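Local coordinates for protein RNA polymerase sigma factor SIGMA-28 (FliA) (Aquifex aeolicus, PDB 1RP3) that probably directs RNA polymerase to flagellar promoters as a sigma factor, and is held here in an inactive conformation by the anti-sigma factor FlgM, at residues L22-A27 against L74-A79; R99-V104 against E130-T135. All coordinates share one frame; numbering follows the deposited sequence.

Interaction 1: L22-A27 against L74-A79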
ATOM      1  N   LEU A  22       8.869  14.615  -2.182  1.00 32.56           N
ATOM      2  CA  LEU A  22       9.676  13.409  -1.993  1.00 32.77           C
ATOM      3  C   LEU A  22       9.313  12.673  -0.658  1.00 32.73           C
ATOM      4  O   LEU A  22       9.315  11.446  -0.598  1.00 31.65           O
ATOM      5  CB  LEU A  22      11.172  13.746  -2.037  1.00 33.98           C
ATOM      6  CG  LEU A  22      12.009  13.621  -3.322  1.00 34.14           C
ATOM      7  CD1 LEU A  22      11.420  12.614  -4.286  1.00 33.60           C
ATOM      8  CD2 LEU A  22      12.125  14.950  -3.989  1.00 37.24           C
ATOM      9  N   PRO A  23       9.040  13.416   0.434  1.00 31.74           N
ATOM     10  CA  PRO A  23       8.685  12.735   1.690  1.00 33.14           C
ATOM     11  C   PRO A  23       7.404  11.932   1.523  1.00 32.84           C
ATOM     12  O   PRO A  23       7.222  10.897   2.166  1.00 32.79           O
ATOM     13  CB  PRO A  23       8.462  13.896   2.660  1.00 32.86           C
ATOM     14  CG  PRO A  23       9.407  14.919   2.159  1.00 34.13           C
ATOM     15  CD  PRO A  23       9.217  14.860   0.667  1.00 32.52           C
ATOM     16  N   LEU A  24       6.519  12.425   0.658  1.00 32.28           N
ATOM     17  CA  LEU A  24       5.264  11.749   0.375  1.00 30.43           C
ATOM     18  C   LEU A  24       5.534  10.407  -0.326  1.00 29.97           C
ATOM     19  O   LEU A  24       4.923   9.394   0.016  1.00 31.08           O
ATOM     20  CB  LEU A  24       4.343  12.643  -0.460  1.00 30.65           C
ATOM     21  CG  LEU A  24       2.967  12.057  -0.765  1.00 32.10           C
ATOM     22  CD1 LEU A  24       2.264  11.608   0.522  1.00 29.95           C
ATOM     23  CD2 LEU A  24       2.134  13.085  -1.506  1.00 29.51           C
ATOM     24  N   VAL A  25       6.476  10.382  -1.266  1.00 27.74           N
ATOM     25  CA  VAL A  25       6.811   9.136  -1.943  1.00 26.44           C
ATOM     26  C   VAL A  25       7.359   8.104  -0.941  1.00 28.64           C
ATOM     27  O   VAL A  25       7.083   6.903  -1.049  1.00 28.56           O
ATOM     28  CB  VAL A  25       7.872   9.350  -3.035  1.00 26.47           C
ATOM     29  CG1 VAL A  25       8.215   8.018  -3.689  1.00 23.35           C
ATOM     30  CG2 VAL A  25       7.381  10.357  -4.086  1.00 26.36           C
ATOM     31  N   LYS A  26       8.128   8.582   0.036  1.00 29.18           N
ATOM     32  CA  LYS A  26       8.727   7.722   1.048  1.00 29.35           C
ATOM     33  C   LYS A  26       7.603   7.119   1.874  1.00 28.09           C
ATOM     34  O   LYS A  26       7.526   5.903   2.040  1.00 30.17           O
ATOM     35  CB  LYS A  26       9.636   8.555   1.960  1.00 34.51           C
ATOM     36  CG  LYS A  26      10.793   7.832   2.637  1.00 36.57           C
ATOM     37  CD  LYS A  26      10.421   6.499   3.216  1.00 39.58           C
ATOM     38  CE  LYS A  26      11.283   6.140   4.417  1.00 44.19           C
ATOM     39  NZ  LYS A  26      10.944   6.950   5.638  1.00 44.91           N
ATOM     40  N   ALA A  27       6.715   7.980   2.361  1.00 25.59           N
ATOM     41  CA  ALA A  27       5.598   7.555   3.189  1.00 22.90           C
ATOM     42  C   ALA A  27       4.719   6.496   2.519  1.00 24.47           C
ATOM     43  O   ALA A  27       4.370   5.481   3.127  1.00 24.81           O
ATOM     44  CB  ALA A  27       4.791   8.746   3.572  1.00 20.86           C
ATOM     45  N   LEU A  74      -2.097  10.283  -5.851  1.00 36.13           N
ATOM     46  CA  LEU A  74      -2.724   9.290  -6.695  1.00 36.46           C
ATOM     47  C   LEU A  74      -1.774   8.759  -7.773  1.00 35.58           C
ATOM     48  O   LEU A  74      -1.718   7.544  -8.014  1.00 34.53           O
ATOM     49  CB  LEU A  74      -3.975   9.897  -7.317  1.00 41.90           C
ATOM     50  CG  LEU A  74      -4.806   9.014  -8.236  1.00 45.72           C
ATOM     51  CD1 LEU A  74      -5.328   7.794  -7.467  1.00 48.22           C
ATOM     52  CD2 LEU A  74      -5.946   9.844  -8.786  1.00 47.60           C
ATOM     53  N   ARG A  75      -1.023   9.653  -8.413  1.00 32.09           N
ATOM     54  CA  ARG A  75      -0.080   9.237  -9.451  1.00 29.84           C
ATOM     55  C   ARG A  75       1.088   8.423  -8.897  1.00 29.94           C
ATOM     56  O   ARG A  75       1.566   7.496  -9.550  1.00 32.14           O
ATOM     57  CB  ARG A  75       0.438  10.441 -10.240  1.00 31.55           C
ATOM     58  CG  ARG A  75      -0.648  11.225 -10.990  1.00 31.06           C
ATOM     59  CD  ARG A  75      -1.246  10.414 -12.123  1.00 30.43           C
ATOM     60  NE  ARG A  75      -0.229   9.843 -13.009  1.00 34.89           N
ATOM     61  CZ  ARG A  75       0.333  10.482 -14.039  1.00 37.04           C
ATOM     62  NH1 ARG A  75      -0.015  11.733 -14.340  1.00 34.93           N
ATOM     63  NH2 ARG A  75       1.263   9.873 -14.768  1.00 34.95           N
ATOM     64  N   ILE A  76       1.531   8.758  -7.687  1.00 30.73           N
ATOM     65  CA  ILE A  76       2.632   8.055  -7.035  1.00 27.91           C
ATOM     66  C   ILE A  76       2.216   6.607  -6.779  1.00 27.95           C
ATOM     67  O   ILE A  76       2.936   5.686  -7.154  1.00 26.45           O
ATOM     68  CB  ILE A  76       3.030   8.741  -5.693  1.00 26.55           C
ATOM     69  CG1 ILE A  76       3.672  10.099  -5.968  1.00 25.13           C
ATOM     70  CG2 ILE A  76       3.960   7.848  -4.869  1.00 22.29           C
ATOM     71  CD1 ILE A  76       3.817  10.953  -4.717  1.00 17.92           C
ATOM     72  N   LYS A  77       1.048   6.421  -6.159  1.00 27.08           N
ATOM     73  CA  LYS A  77       0.526   5.077  -5.873  1.00 28.28           C
ATOM     74  C   LYS A  77       0.353   4.313  -7.183  1.00 27.38           C
ATOM     75  O   LYS A  77       0.768   3.160  -7.299  1.00 26.26           O
ATOM     76  CB  LYS A  77      -0.814   5.153  -5.123  1.00 26.90           C
ATOM     77  CG  LYS A  77      -0.696   5.753  -3.723  1.00 30.60           C
ATOM     78  CD  LYS A  77      -1.974   5.642  -2.903  1.00 32.41           C
ATOM     79  CE  LYS A  77      -1.744   6.136  -1.466  1.00 31.13           C
ATOM     80  NZ  LYS A  77      -2.881   5.845  -0.535  1.00 30.29           N
ATOM     81  N   GLY A  78      -0.144   5.024  -8.197  1.00 27.97           N
ATOM     82  CA  GLY A  78      -0.379   4.439  -9.499  1.00 27.38           C
ATOM     83  C   GLY A  78       0.888   3.928 -10.125  1.00 28.46           C
ATOM     84  O   GLY A  78       0.912   2.802 -10.609  1.00 29.25           O
ATOM     85  N   ALA A  79       1.955   4.722 -10.072  1.00 27.82           N
ATOM     86  CA  ALA A  79       3.227   4.306 -10.662  1.00 26.77           C
ATOM     87  C   ALA A  79       3.829   3.123  -9.920  1.00 25.81           C
ATOM     88  O   ALA A  79       4.460   2.264 -10.525  1.00 28.61           O
ATOM     89  CB  ALA A  79       4.223   5.470 -10.696  1.00 24.06           C
TER
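Ile-76 reaches across from helix 66-85 and sets its terminal methyl against Val-25 and Leu-24 of helix 7-33, a helix-helix contact inside the all-helical region 2 of a sigma-70 family protein. The two helices come close here: the CA atoms of Val-25 and Ile-76 are 6.7 Å apart. CG1 of Ile-76 is anti to the carbonyl carbon (chi1 -69°) and the chain then runs on extended, which carries CD1 out as the leading atom. It meets CG2 of Val-25 at 3.7 Å, and the isoleucine and valine branches cross at a slant instead of lying alongside each other. The CB of Leu-24, the next position on the same helix, does not point at Ile-76, but with CG anti to the backbone N (chi1 -177°) the longer leucine chain brings CG to 4.2 Å from Ile-76 CD1, a looser touch. The slim CG1-CD1 arm of isoleucine suits a place between two side chains; valine, beta-branched like it, offers a methyl close to its backbone. No hydrogen bond joins the two segments, and the contact is purely apolar. Val-25 also packs on Leu-53 of helix 42-58, and Ile-76 on Ile-28. FlgM binds close by, where Lys-77 forms a salt bridge with the terminal carboxylate of Thr-88 of the FlgM chain. Within the isoleucine, CG1, one bond behind CD1, lies 4.2 Å from Val-25 CG2.

Interaction 2: R99-V104 against E130-T135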
ATOM      1  N   ARG A  99      -3.389 -22.772  -2.750  1.00 47.46           N
ATOM      2  CA  ARG A  99      -4.240 -23.951  -2.606  1.00 47.54           C
ATOM      3  C   ARG A  99      -3.568 -24.960  -1.682  1.00 47.17           C
ATOM      4  O   ARG A  99      -4.143 -25.356  -0.666  1.00 46.75           O
ATOM      5  CB  ARG A  99      -4.532 -24.578  -3.966  1.00 46.99           C
ATOM      6  N   ARG A 100      -2.320 -25.300  -1.999  1.00 46.46           N
ATOM      7  CA  ARG A 100      -1.543 -26.246  -1.211  1.00 48.49           C
ATOM      8  C   ARG A 100      -1.522 -25.848   0.257  1.00 49.43           C
ATOM      9  O   ARG A 100      -1.724 -26.696   1.126  1.00 50.45           O
ATOM     10  CB  ARG A 100      -0.111 -26.350  -1.752  1.00 49.10           C
ATOM     11  N   ILE A 101      -1.294 -24.562   0.528  1.00 49.62           N
ATOM     12  CA  ILE A 101      -1.250 -24.047   1.899  1.00 49.10           C
ATOM     13  C   ILE A 101      -2.590 -24.189   2.624  1.00 49.16           C
ATOM     14  O   ILE A 101      -2.632 -24.638   3.766  1.00 48.19           O
ATOM     15  CB  ILE A 101      -0.759 -22.569   1.942  1.00 49.32           C
ATOM     16  CG1 ILE A 101       0.723 -22.503   1.556  1.00 49.13           C
ATOM     17  CG2 ILE A 101      -0.957 -21.964   3.340  1.00 47.83           C
ATOM     18  CD1 ILE A 101       1.295 -21.090   1.518  1.00 47.88           C
ATOM     19  N   LYS A 102      -3.682 -23.812   1.969  1.00 51.30           N
ATOM     20  CA  LYS A 102      -5.004 -23.938   2.585  1.00 53.51           C
ATOM     21  C   LYS A 102      -5.250 -25.396   2.977  1.00 53.65           C
ATOM     22  O   LYS A 102      -5.676 -25.687   4.099  1.00 53.57           O
ATOM     23  CB  LYS A 102      -6.102 -23.459   1.632  1.00 53.86           C
ATOM     24  CG  LYS A 102      -6.147 -21.950   1.446  1.00 58.48           C
ATOM     25  CD  LYS A 102      -7.283 -21.544   0.516  1.00 61.16           C
ATOM     26  CE  LYS A 102      -7.336 -20.039   0.311  1.00 60.45           C
ATOM     27  NZ  LYS A 102      -8.412 -19.655  -0.652  1.00 61.92           N
ATOM     28  N   GLU A 103      -4.922 -26.308   2.063  1.00 54.05           N
ATOM     29  CA  GLU A 103      -5.096 -27.738   2.298  1.00 54.86           C
ATOM     30  C   GLU A 103      -4.292 -28.181   3.508  1.00 53.39           C
ATOM     31  O   GLU A 103      -4.833 -28.800   4.427  1.00 53.40           O
ATOM     32  CB  GLU A 103      -4.689 -28.546   1.060  1.00 57.01           C
ATOM     33  CG  GLU A 103      -5.683 -28.424  -0.102  1.00 61.95           C
ATOM     34  CD  GLU A 103      -5.316 -29.271  -1.317  1.00 65.05           C
ATOM     35  OE1 GLU A 103      -4.404 -30.125  -1.212  1.00 66.76           O
ATOM     36  OE2 GLU A 103      -5.952 -29.086  -2.381  1.00 66.79           O
ATOM     37  N   VAL A 104      -3.006 -27.834   3.510  1.00 51.20           N
ATOM     38  CA  VAL A 104      -2.121 -28.178   4.608  1.00 48.57           C
ATOM     39  C   VAL A 104      -2.662 -27.638   5.924  1.00 48.94           C
ATOM     40  O   VAL A 104      -2.723 -28.372   6.912  1.00 48.96           O
ATOM     41  CB  VAL A 104      -0.687 -27.660   4.359  1.00 47.62           C
ATOM     42  CG1 VAL A 104       0.117 -27.620   5.654  1.00 45.45           C
ATOM     43  CG2 VAL A 104       0.008 -28.557   3.356  1.00 47.05           C
ATOM     44  N   GLU A 130      10.570 -18.551   6.861  1.00 51.60           N
ATOM     45  CA  GLU A 130      10.848 -17.348   6.082  1.00 51.72           C
ATOM     46  C   GLU A 130      10.247 -17.545   4.691  1.00 50.21           C
ATOM     47  O   GLU A 130       9.640 -16.632   4.145  1.00 48.67           O
ATOM     48  CB  GLU A 130      12.353 -17.095   5.985  1.00 50.90           C
ATOM     49  N   GLU A 131      10.387 -18.753   4.147  1.00 50.13           N
ATOM     50  CA  GLU A 131       9.849 -19.087   2.827  1.00 49.59           C
ATOM     51  C   GLU A 131       8.334 -18.987   2.838  1.00 46.44           C
ATOM     52  O   GLU A 131       7.729 -18.513   1.875  1.00 45.93           O
ATOM     53  CB  GLU A 131      10.260 -20.504   2.420  1.00 55.55           C
ATOM     54  CG  GLU A 131       9.799 -20.942   1.026  1.00 62.79           C
ATOM     55  CD  GLU A 131      10.363 -20.072  -0.089  1.00 68.74           C
ATOM     56  OE1 GLU A 131      11.541 -19.656   0.009  1.00 73.34           O
ATOM     57  OE2 GLU A 131       9.626 -19.801  -1.066  1.00 71.55           O
ATOM     58  N   LEU A 132       7.735 -19.426   3.941  1.00 42.59           N
ATOM     59  CA  LEU A 132       6.289 -19.385   4.120  1.00 39.75           C
ATOM     60  C   LEU A 132       5.803 -17.940   4.195  1.00 39.03           C
ATOM     61  O   LEU A 132       4.872 -17.555   3.492  1.00 38.88           O
ATOM     62  CB  LEU A 132       5.893 -20.131   5.398  1.00 37.15           C
ATOM     63  CG  LEU A 132       4.416 -20.100   5.808  1.00 36.70           C
ATOM     64  CD1 LEU A 132       3.556 -20.759   4.737  1.00 30.15           C
ATOM     65  CD2 LEU A 132       4.236 -20.785   7.154  1.00 31.85           C
ATOM     66  N   PHE A 133       6.442 -17.143   5.046  1.00 38.93           N
ATOM     67  CA  PHE A 133       6.067 -15.744   5.208  1.00 39.65           C
ATOM     68  C   PHE A 133       6.127 -14.985   3.885  1.00 40.27           C
ATOM     69  O   PHE A 133       5.285 -14.124   3.621  1.00 39.24           O
ATOM     70  CB  PHE A 133       6.949 -15.067   6.261  1.00 42.08           C
ATOM     71  CG  PHE A 133       6.719 -15.568   7.663  1.00 43.10           C
ATOM     72  CD1 PHE A 133       5.478 -16.090   8.035  1.00 43.83           C
ATOM     73  CD2 PHE A 133       7.737 -15.519   8.607  1.00 42.18           C
ATOM     74  CE1 PHE A 133       5.255 -16.555   9.327  1.00 43.63           C
ATOM     75  CE2 PHE A 133       7.527 -15.982   9.903  1.00 41.53           C
ATOM     76  CZ  PHE A 133       6.282 -16.500  10.266  1.00 44.45           C
ATOM     77  N   LYS A 134       7.102 -15.328   3.045  1.00 39.22           N
ATOM     78  CA  LYS A 134       7.231 -14.693   1.741  1.00 40.82           C
ATOM     79  C   LYS A 134       6.019 -15.072   0.895  1.00 40.47           C
ATOM     80  O   LYS A 134       5.322 -14.201   0.364  1.00 40.70           O
ATOM     81  CB  LYS A 134       8.519 -15.151   1.042  1.00 41.94           C
ATOM     82  N   THR A 135       5.754 -16.374   0.821  1.00 39.04           N
ATOM     83  CA  THR A 135       4.641 -16.898   0.038  1.00 38.47           C
ATOM     84  C   THR A 135       3.284 -16.311   0.432  1.00 37.19           C
ATOM     85  O   THR A 135       2.501 -15.922  -0.440  1.00 35.35           O
ATOM     86  CB  THR A 135       4.618 -18.433   0.069  1.00 38.64           C
ATOM     87  OG1 THR A 135       5.892 -18.911  -0.372  1.00 41.80           O
ATOM     88  CG2 THR A 135       3.545 -18.974  -0.876  1.00 38.35           C
TER
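Apolar contact between Ile-101 and the pair Leu-132 and Thr-135 is all that passes directly between segments 99-104 and 130-135. The tip of the isoleucine does the touching: CD1 lies 3.9 Å from CD1 of Leu-132, and the same methyl is 3.9 Å from CG2 of Thr-135. Since Leu-132 and Thr-135 are three residues apart, they stand about one helical turn from each other, and Ile-101 CD1 meets a methyl from each. With CD1 swung out anti to CA (chi2 178°), the isoleucine is long enough to bridge the gap, the CA atoms of Ile-101 and Leu-132 being 9.1 Å apart. Leucine answers with one methyl of its fork, which it brings forward although its CB does not point straight across.

These segments belong to helices 92-112 and 129-158 of the helical sigma-70 region 3, whose family is grouped with the helix-turn-helix proteins. Helix 118-125 lies between them in the chain and joins the packing, with Val-121 touching Leu-132; Ser-218 of helix 217-236 touches the same leucine.

The side-chain hydrogen bond of this contact lies within helix 129-158. Threonine suits this buried helix face because it can turn its methyl to the isoleucine and give its hydroxyl back to its own helix: Thr-135 OG1 donates to Glu-131 O at 2.9 Å, tilted 28° from the carbonyl plane. That oxygen also accepts Thr-135 N at 3.1 Å, and the two donors arrive from opposite faces.

How the interactions relate
Interactions 1 and 2 are separate helix-helix contacts in different parts of one chain, the first in sigma-70 region 2 and the second in region 3. Their centres are 31 Å apart, on opposite sides of the chain's centre, and their nearest atoms about 20 Å apart, so neither touches the other. They come in series along the sequence: helix 66-85 closes interaction 1, and helix 92-112, the next helix, opens interaction 2. Each rests on an isoleucine methyl packed against two side chains of a partner helix. They also differ in their relation to FlgM, which packs on residues of both segments of interaction 1 but touches neither segment of interaction 2.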